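PDB 5B7H: LysR family transcriptional regulator from Vibrio vulnificus, which probably acts as a DNA-binding transcription regulator of the LysR family, this chain being its regulatory (substrate-binding-like) domain. Local coordinates for residues Q17-I23 and L66-A72; S82-G86 and N209-V215. The protein carries 1 engineered substitution. All coordinates share one frame; numbering follows the deposited sequence.

Interaction 1: Q17-I23 and L66-A72; sequences QLKLGCI and LDVLILA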
ATOM      1  N   GLN A  17      -6.345  11.496 -22.008  1.00 20.98           N
ATOM      2  CA  GLN A  17      -6.399  11.121 -20.605  1.00 17.79           C
ATOM      3  C   GLN A  17      -7.258   9.877 -20.431  1.00 19.81           C
ATOM      4  O   GLN A  17      -8.275   9.711 -21.107  1.00 22.94           O
ATOM      5  CB  GLN A  17      -6.973  12.275 -19.847  1.00 24.49           C
ATOM      6  CG  GLN A  17      -7.105  12.102 -18.393  1.00 32.96           C
ATOM      7  CD  GLN A  17      -7.684  13.352 -17.792  1.00 36.68           C
ATOM      8  OE1 GLN A  17      -6.953  14.318 -17.529  1.00 42.90           O
ATOM      9  NE2 GLN A  17      -9.005  13.356 -17.578  1.00 28.59           N
ATOM     10  N   LEU A  18      -6.829   8.991 -19.528  1.00 14.10           N
ATOM     11  CA  LEU A  18      -7.592   7.808 -19.168  1.00 14.26           C
ATOM     12  C   LEU A  18      -7.637   7.735 -17.648  1.00 12.89           C
ATOM     13  O   LEU A  18      -6.591   7.916 -17.018  1.00 13.75           O
ATOM     14  CB  LEU A  18      -6.871   6.591 -19.740  1.00 21.65           C
ATOM     15  CG  LEU A  18      -7.592   5.296 -19.956  1.00 27.12           C
ATOM     16  CD1 LEU A  18      -8.721   5.574 -20.937  1.00 21.13           C
ATOM     17  CD2 LEU A  18      -6.588   4.307 -20.532  1.00 31.38           C
ATOM     18  N   LYS A  19      -8.828   7.498 -17.074  1.00 10.42           N
ATOM     19  CA  LYS A  19      -9.004   7.228 -15.652  1.00  8.50           C
ATOM     20  C   LYS A  19      -9.046   5.723 -15.426  1.00  9.01           C
ATOM     21  O   LYS A  19      -9.983   5.048 -15.847  1.00 10.01           O
ATOM     22  CB  LYS A  19     -10.242   7.930 -15.059  1.00 11.89           C
ATOM     23  CG  LYS A  19     -10.138   9.466 -15.186  1.00 13.25           C
ATOM     24  CD  LYS A  19     -11.443  10.150 -14.876  1.00 20.87           C
ATOM     25  CE  LYS A  19     -11.246  11.554 -14.353  1.00 24.48           C
ATOM     26  NZ  LYS A  19     -12.577  12.142 -14.038  1.00 22.57           N
ATOM     27  N   LEU A  20      -8.074   5.214 -14.702  1.00  7.54           N
ATOM     28  CA  LEU A  20      -7.921   3.769 -14.537  1.00  7.37           C
ATOM     29  C   LEU A  20      -7.965   3.435 -13.054  1.00  6.82           C
ATOM     30  O   LEU A  20      -7.254   4.052 -12.261  1.00  7.87           O
ATOM     31  CB  LEU A  20      -6.580   3.288 -15.164  1.00  7.79           C
ATOM     32  CG  LEU A  20      -6.324   1.784 -15.079  1.00  9.05           C
ATOM     33  CD1 LEU A  20      -5.479   1.373 -16.344  1.00 12.88           C
ATOM     34  CD2 LEU A  20      -5.584   1.407 -13.808  1.00  8.11           C
ATOM     35  N   GLY A  21      -8.771   2.442 -12.688  1.00  8.37           N
ATOM     36  CA  GLY A  21      -8.881   1.977 -11.320  1.00  7.00           C
ATOM     37  C   GLY A  21      -8.175   0.638 -11.182  1.00  7.21           C
ATOM     38  O   GLY A  21      -8.171  -0.175 -12.104  1.00  8.10           O
ATOM     39  N   CYS A  22      -7.641   0.386 -10.002  1.00  6.76           N
ATOM     40  CA  CYS A  22      -6.942  -0.863  -9.769  1.00  6.57           C
ATOM     41  C   CYS A  22      -6.991  -1.228  -8.291  1.00  7.39           C
ATOM     42  O   CYS A  22      -7.035  -0.340  -7.435  1.00  7.24           O
ATOM     43  CB  CYS A  22      -5.490  -0.672 -10.228  1.00  8.17           C
ATOM     44  SG  CYS A  22      -4.476  -2.201 -10.258  1.00  9.13           S
ATOM     45  N   ILE A  23      -7.029  -2.527  -7.996  1.00  7.20           N
ATOM     46  CA  ILE A  23      -7.148  -3.022  -6.613  1.00  8.50           C
ATOM     47  C   ILE A  23      -5.846  -2.947  -5.827  1.00  8.09           C
ATOM     48  O   ILE A  23      -4.737  -2.951  -6.401  1.00  7.43           O
ATOM     49  CB  ILE A  23      -7.707  -4.459  -6.566  1.00  8.13           C
ATOM     50  CG1 ILE A  23      -6.805  -5.404  -7.332  1.00  8.62           C
ATOM     51  CG2 ILE A  23      -9.156  -4.453  -7.144  1.00 10.14           C
ATOM     52  CD1 ILE A  23      -7.238  -6.882  -7.125  1.00  7.29           C
ATOM     53  N   LEU A  66     -14.685   6.239 -13.719  1.00  9.86           N
ATOM     54  CA  LEU A  66     -13.453   5.673 -14.233  1.00  9.04           C
ATOM     55  C   LEU A  66     -13.762   5.138 -15.621  1.00  9.14           C
ATOM     56  O   LEU A  66     -14.913   4.833 -15.929  1.00 11.50           O
ATOM     57  CB  LEU A  66     -12.962   4.517 -13.349  1.00  8.94           C
ATOM     58  CG  LEU A  66     -12.676   4.949 -11.904  1.00 10.61           C
ATOM     59  CD1 LEU A  66     -12.400   3.706 -11.001  1.00 11.78           C
ATOM     60  CD2 LEU A  66     -11.447   5.868 -11.891  1.00 12.47           C
ATOM     61  N   ASP A  67     -12.726   5.039 -16.465  1.00  8.89           N
ATOM     62  CA  ASP A  67     -12.850   4.478 -17.816  1.00 12.22           C
ATOM     63  C   ASP A  67     -12.603   2.979 -17.857  1.00 10.54           C
ATOM     64  O   ASP A  67     -13.218   2.293 -18.651  1.00 10.36           O
ATOM     65  CB  ASP A  67     -11.805   5.104 -18.760  1.00 11.64           C
ATOM     66  CG  ASP A  67     -12.047   6.564 -19.006  1.00 20.67           C
ATOM     67  OD1 ASP A  67     -13.140   6.875 -19.539  1.00 24.74           O
ATOM     68  OD2 ASP A  67     -11.189   7.421 -18.682  1.00 15.68           O
ATOM     69  N   VAL A  68     -11.674   2.455 -17.065  1.00  8.24           N
ATOM     70  CA  VAL A  68     -11.284   1.061 -17.172  1.00  8.79           C
ATOM     71  C   VAL A  68     -10.672   0.656 -15.844  1.00  9.03           C
ATOM     72  O   VAL A  68     -10.123   1.495 -15.112  1.00  8.43           O
ATOM     73  CB  VAL A  68     -10.294   0.865 -18.355  1.00  9.30           C
ATOM     74  CG1 VAL A  68      -8.988   1.686 -18.127  1.00 11.00           C
ATOM     75  CG2 VAL A  68      -9.974  -0.586 -18.656  1.00  9.41           C
ATOM     76  N   LEU A  69     -10.773  -0.620 -15.523  1.00  7.55           N
ATOM     77  CA  LEU A  69     -10.228  -1.188 -14.296  1.00  7.27           C
ATOM     78  C   LEU A  69      -9.255  -2.286 -14.650  1.00  8.12           C
ATOM     79  O   LEU A  69      -9.425  -2.986 -15.655  1.00  7.24           O
ATOM     80  CB  LEU A  69     -11.324  -1.839 -13.418  1.00  7.43           C
ATOM     81  CG  LEU A  69     -12.601  -0.991 -13.201  1.00  7.79           C
ATOM     82  CD1 LEU A  69     -13.636  -1.820 -12.395  1.00  9.29           C
ATOM     83  CD2 LEU A  69     -12.216   0.331 -12.500  1.00  9.23           C
ATOM     84  N   ILE A  70      -8.261  -2.468 -13.791  1.00  6.84           N
ATOM     85  CA  ILE A  70      -7.433  -3.668 -13.762  1.00  7.56           C
ATOM     86  C   ILE A  70      -7.803  -4.379 -12.473  1.00  8.31           C
ATOM     87  O   ILE A  70      -7.583  -3.843 -11.360  1.00 10.13           O
ATOM     88  CB  ILE A  70      -5.930  -3.357 -13.877  1.00  7.34           C
ATOM     89  CG1 ILE A  70      -5.620  -2.681 -15.224  1.00  8.75           C
ATOM     90  CG2 ILE A  70      -5.156  -4.654 -13.665  1.00  8.88           C
ATOM     91  CD1 ILE A  70      -4.086  -2.215 -15.398  1.00 11.86           C
ATOM     92  N   LEU A  71      -8.388  -5.562 -12.624  1.00  8.05           N
ATOM     93  CA  LEU A  71      -8.900  -6.344 -11.509  1.00  8.16           C
ATOM     94  C   LEU A  71      -8.254  -7.714 -11.513  1.00  8.14           C
ATOM     95  O   LEU A  71      -7.720  -8.180 -12.519  1.00  9.47           O
ATOM     96  CB  LEU A  71     -10.433  -6.555 -11.649  1.00 10.48           C
ATOM     97  CG  LEU A  71     -11.361  -5.323 -11.626  1.00  8.22           C
ATOM     98  CD1 LEU A  71     -12.808  -5.731 -11.611  1.00 12.58           C
ATOM     99  CD2 LEU A  71     -11.060  -4.487 -10.391  1.00 11.31           C
ATOM    100  N   ALA A  72      -8.323  -8.366 -10.352  1.00  8.02           N
ATOM    101  CA  ALA A  72      -8.167  -9.823 -10.291  1.00  7.45           C
ATOM    102  C   ALA A  72      -9.517 -10.494 -10.562  1.00  7.65           C
ATOM    103  O   ALA A  72     -10.551 -10.085 -10.020  1.00  8.62           O
ATOM    104  CB  ALA A  72      -7.603 -10.237  -8.925  1.00  9.10           C
TER
HETATM  105  O   HOH W   1     -10.629  10.519 -18.868  1.00 41.80           O
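Ile70 and Gly21 meet where two neighbouring parallel strands of the mixed sheet in this LysR-type regulatory domain are bonded: Ile70 N donates to Gly21 O at 2.8 Å. Gly21 N returns a bond to Val68 O at 2.9 Å. On one face of this pair Ile70 reaches along the strand, its CD1 lying 4.0 Å from Leu20 CD1, while Cys22 SG rests near its CB; a branched, beta-preferring residue fills this buried face well. On the other face Gly21 has no side chain, and methyls of Leu66 and Leu69 close over its CA.

Lys19 pairs with Asp67 just ahead of strand 68-73, where the pairing of the two segments begins. Its N gives a nearly straight bond (176°) to the anti lone pair of Asp67 OD2, 2.9 Å away, while its O receives Asp67 N at 2.8 Å and, more weakly, Val68 N. Asp67 thus pairs with Lys19 through both carboxylate and backbone. The aliphatic base of Lys19 passes between Leu66 CD2 and that carboxylate, and its extended chain leads the ammonium away.

At the far end the pairing lapses: Ile23 N and Ile70 O are buried without a hydrogen-bond partner in the model, though Cys22 CA approaches Ile70 O. Ile23 continues the contact with its side chain. CG1 sits between the backbone N and carbonyl carbon (chi1 59°), which carries CD1 to 3.8 Å from Ala72 CB; CG2 meets Leu71 CD2 at 3.8 Å.

Strand 45-51 pairs with the other edge of 16-22. Helix 54-62 packs on Ile23 and Leu66, whereas helices 27-41 and 205-217 cover the face of Leu20, Cys22 and Ile70.

Interaction 2: S82-G86 and N209-V215; sequences SRVVG and NQLAEVV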
ATOM      1  N   SER A  82     -14.974  -7.565 -20.308  1.00  9.84           N
ATOM      2  CA  SER A  82     -13.680  -7.875 -19.704  1.00  9.35           C
ATOM      3  C   SER A  82     -12.791  -8.647 -20.639  1.00  9.42           C
ATOM      4  O   SER A  82     -13.232  -9.311 -21.563  1.00  9.87           O
ATOM      5  CB  SER A  82     -13.797  -8.551 -18.347  1.00 14.31           C
ATOM      6  OG  SER A  82     -14.214  -9.868 -18.515  1.00 18.45           O
ATOM      7  N   ARG A  83     -11.498  -8.558 -20.355  1.00  9.01           N
ATOM      8  CA  ARG A  83     -10.485  -9.265 -21.106  1.00  9.10           C
ATOM      9  C   ARG A  83      -9.424  -9.713 -20.112  1.00  8.77           C
ATOM     10  O   ARG A  83      -8.800  -8.860 -19.477  1.00  9.57           O
ATOM     11  CB  ARG A  83      -9.848  -8.319 -22.134  1.00 13.25           C
ATOM     12  CG  ARG A  83      -8.819  -8.984 -22.982  1.00 19.18           C
ATOM     13  CD  ARG A  83      -8.574  -8.162 -24.266  1.00 14.26           C
ATOM     14  NE  ARG A  83      -7.377  -8.646 -24.879  1.00 16.10           N
ATOM     15  CZ  ARG A  83      -6.856  -8.138 -25.965  1.00 15.38           C
ATOM     16  NH1 ARG A  83      -7.428  -7.073 -26.535  1.00 14.66           N
ATOM     17  NH2 ARG A  83      -5.723  -8.663 -26.418  1.00 19.46           N
ATOM     18  N   VAL A  84      -9.197 -11.015 -19.989  1.00  9.00           N
ATOM     19  CA  VAL A  84      -8.111 -11.545 -19.172  1.00  9.28           C
ATOM     20  C   VAL A  84      -6.807 -11.375 -19.933  1.00 10.22           C
ATOM     21  O   VAL A  84      -6.714 -11.717 -21.115  1.00 12.14           O
ATOM     22  CB  VAL A  84      -8.358 -13.019 -18.874  1.00 10.77           C
ATOM     23  CG1 VAL A  84      -7.126 -13.674 -18.230  1.00 10.37           C
ATOM     24  CG2 VAL A  84      -9.593 -13.135 -17.973  1.00 12.45           C
ATOM     25  N   VAL A  85      -5.789 -10.864 -19.245  1.00  8.44           N
ATOM     26  CA  VAL A  85      -4.524 -10.518 -19.893  1.00 12.75           C
ATOM     27  C   VAL A  85      -3.356 -11.302 -19.357  1.00 13.79           C
ATOM     28  O   VAL A  85      -2.286 -11.294 -19.990  1.00 13.09           O
ATOM     29  CB  VAL A  85      -4.228  -9.003 -19.772  1.00 10.72           C
ATOM     30  CG1 VAL A  85      -5.265  -8.197 -20.621  1.00 12.98           C
ATOM     31  CG2 VAL A  85      -4.257  -8.519 -18.274  1.00 14.36           C
ATOM     32  N   GLY A  86      -3.512 -11.975 -18.236  1.00  9.64           N
ATOM     33  CA  GLY A  86      -2.434 -12.851 -17.786  1.00 10.66           C
ATOM     34  C   GLY A  86      -2.768 -13.496 -16.455  1.00 10.98           C
ATOM     35  O   GLY A  86      -3.857 -13.335 -15.912  1.00 10.06           O
ATOM     36  N   ASN A 209      -8.225  -2.151 -25.738  1.00 15.51           N
ATOM     37  CA  ASN A 209      -7.587  -3.346 -26.279  1.00 17.28           C
ATOM     38  C   ASN A 209      -6.082  -3.132 -26.457  1.00 15.81           C
ATOM     39  O   ASN A 209      -5.299  -4.047 -26.180  1.00 16.47           O
ATOM     40  CB  ASN A 209      -8.299  -3.807 -27.558  1.00 19.20           C
ATOM     41  CG  ASN A 209      -9.628  -4.542 -27.267  1.00 24.01           C
ATOM     42  OD1 ASN A 209      -9.713  -5.412 -26.398  1.00 16.30           O
ATOM     43  ND2 ASN A 209     -10.665  -4.183 -28.013  1.00 36.29           N
ATOM     44  N   GLN A 210      -5.640  -1.932 -26.873  1.00 13.47           N
ATOM     45  CA  GLN A 210      -4.184  -1.668 -26.912  1.00 16.06           C
ATOM     46  C   GLN A 210      -3.568  -1.718 -25.522  1.00 14.66           C
ATOM     47  O   GLN A 210      -2.459  -2.225 -25.341  1.00 15.30           O
ATOM     48  CB  GLN A 210      -3.849  -0.303 -27.513  1.00 19.22           C
ATOM     49  CG  GLN A 210      -4.111  -0.211 -29.016  1.00 30.24           C
ATOM     50  CD  GLN A 210      -3.976   1.194 -29.555  1.00 41.27           C
ATOM     51  OE1 GLN A 210      -4.961   1.949 -29.620  1.00 45.84           O
ATOM     52  NE2 GLN A 210      -2.754   1.563 -29.949  1.00 36.44           N
ATOM     53  N   LEU A 211      -4.264  -1.163 -24.527  1.00 12.81           N
ATOM     54  CA  LEU A 211      -3.778  -1.224 -23.176  1.00 10.83           C
ATOM     55  C   LEU A 211      -3.691  -2.669 -22.711  1.00 12.57           C
ATOM     56  O   LEU A 211      -2.754  -3.028 -22.006  1.00 11.29           O
ATOM     57  CB  LEU A 211      -4.735  -0.421 -22.281  1.00 13.67           C
ATOM     58  CG  LEU A 211      -4.195  -0.179 -20.896  1.00 21.37           C
ATOM     59  CD1 LEU A 211      -2.878   0.598 -20.973  1.00 25.71           C
ATOM     60  CD2 LEU A 211      -5.274   0.613 -20.090  1.00 26.20           C
ATOM     61  N   ALA A 212      -4.689  -3.497 -23.050  1.00 11.22           N
ATOM     62  CA  ALA A 212      -4.678  -4.896 -22.634  1.00 13.38           C
ATOM     63  C   ALA A 212      -3.448  -5.615 -23.191  1.00 11.75           C
ATOM     64  O   ALA A 212      -2.818  -6.400 -22.463  1.00 13.08           O
ATOM     65  CB  ALA A 212      -5.962  -5.596 -23.133  1.00 12.15           C
ATOM     66  N   GLU A 213      -3.065  -5.308 -24.445  1.00 13.23           N
ATOM     67  CA  GLU A 213      -1.857  -5.909 -25.022  1.00 15.48           C
ATOM     68  C   GLU A 213      -0.619  -5.529 -24.226  1.00 14.88           C
ATOM     69  O   GLU A 213       0.247  -6.383 -23.942  1.00 15.30           O
ATOM     70  CB  GLU A 213      -1.684  -5.448 -26.466  1.00 23.30           C
ATOM     71  CG  GLU A 213      -2.869  -5.798 -27.360  1.00 35.26           C
ATOM     72  CD  GLU A 213      -3.039  -7.290 -27.550  1.00 52.62           C
ATOM     73  OE1 GLU A 213      -2.115  -8.058 -27.187  1.00 57.88           O
ATOM     74  OE2 GLU A 213      -4.107  -7.694 -28.067  1.00 54.67           O
ATOM     75  N   VAL A 214      -0.523  -4.249 -23.848  1.00 12.67           N
ATOM     76  CA  VAL A 214       0.625  -3.783 -23.060  1.00 11.75           C
ATOM     77  C   VAL A 214       0.701  -4.495 -21.713  1.00 12.23           C
ATOM     78  O   VAL A 214       1.752  -5.011 -21.302  1.00 14.20           O
ATOM     79  CB  VAL A 214       0.539  -2.256 -22.863  1.00 14.73           C
ATOM     80  CG1 VAL A 214       1.644  -1.817 -21.910  1.00 14.25           C
ATOM     81  CG2 VAL A 214       0.703  -1.525 -24.195  1.00 16.71           C
ATOM     82  N   VAL A 215      -0.433  -4.595 -21.018  1.00  9.53           N
ATOM     83  CA  VAL A 215      -0.446  -5.226 -19.712  1.00  9.04           C
ATOM     84  C   VAL A 215      -0.116  -6.699 -19.835  1.00 10.38           C
ATOM     85  O   VAL A 215       0.631  -7.241 -19.019  1.00 11.25           O
ATOM     86  CB  VAL A 215      -1.812  -5.005 -19.038  1.00 11.79           C
ATOM     87  CG1 VAL A 215      -1.903  -5.791 -17.724  1.00 13.08           C
ATOM     88  CG2 VAL A 215      -2.021  -3.526 -18.803  1.00 11.67           C
TER
HETATM   89  O   HOH W   2      -6.092  -6.332 -28.849  1.00 26.58           O
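Arg83 reaches from its strand to helix 209-215 and meets three residues one after another. Its CB points toward the helix, and with CG anti to the backbone N (chi1 -178°) the chain runs out extended as far as NE. CD is the first atom to touch, 3.8 Å from Ala212 CB and close to Asn209 OD1. NE is likewise 3.8 Å from Ala212 CB, the methyl that lies over one face of the guanidinium, offset toward its rim; so small a side chain lets the flat group lie close to the helix.

Beyond CZ the two ends diverge. NH1 donates to Asn209 OD1 at 2.8 Å; the oxygen lies in the guanidinium plane, although the donor stands 39° out of the amide's carbonyl plane. NH1 also donates to a water that in turn donates to Glu213 OE2. NH2 forms a salt bridge with that same OE2, met from above the carboxylate plane. Both contacts to OE2, from NH2 and from the water, are unusually short at 2.5 Å and uncertain in length. The Ala212 methyl over a face and Asn209 OD1 in the guanidinium plane probably restrict the group's rotation. The long arginine spans the gap between strand and helix, and Arg83 itself is partly exposed, which suits a charged group.

Val85, two residues on, supplies the apolar half: CG1 touches Ala212 CB at 3.7 Å and CG2 meets Val215 CG1 at 3.6 Å. Val85 and Gly86 form a classic beta bulge opposite Ile194 of strand 180-198, whose Trp198 touches both Arg83 and Asn209. Leu211 and Val214 of the same helix pack against helix 27-41.

In the fold
Interaction 1 closes before interaction 2 opens along the chain, strand 68-73 being followed directly by strand 81-95, and their centres lie 12 Å apart. Both reach one mixed sheet, where strand 180-198 runs between 68-73 and 81-95. Helix 205-217, near the C-terminus, joins them: Leu211 packs on Leu18 and Leu20, and Val215 on Ile70. Interaction 1 unites the start and end of a beta-alpha-beta-alpha-beta run; interaction 2 ties the last helix onto strand 81-95, the next strand after 68-73. Both lie in one lobe of the regulatory domain, which has the fold of periplasmic binding proteins, and bring together chain segments distant in sequence.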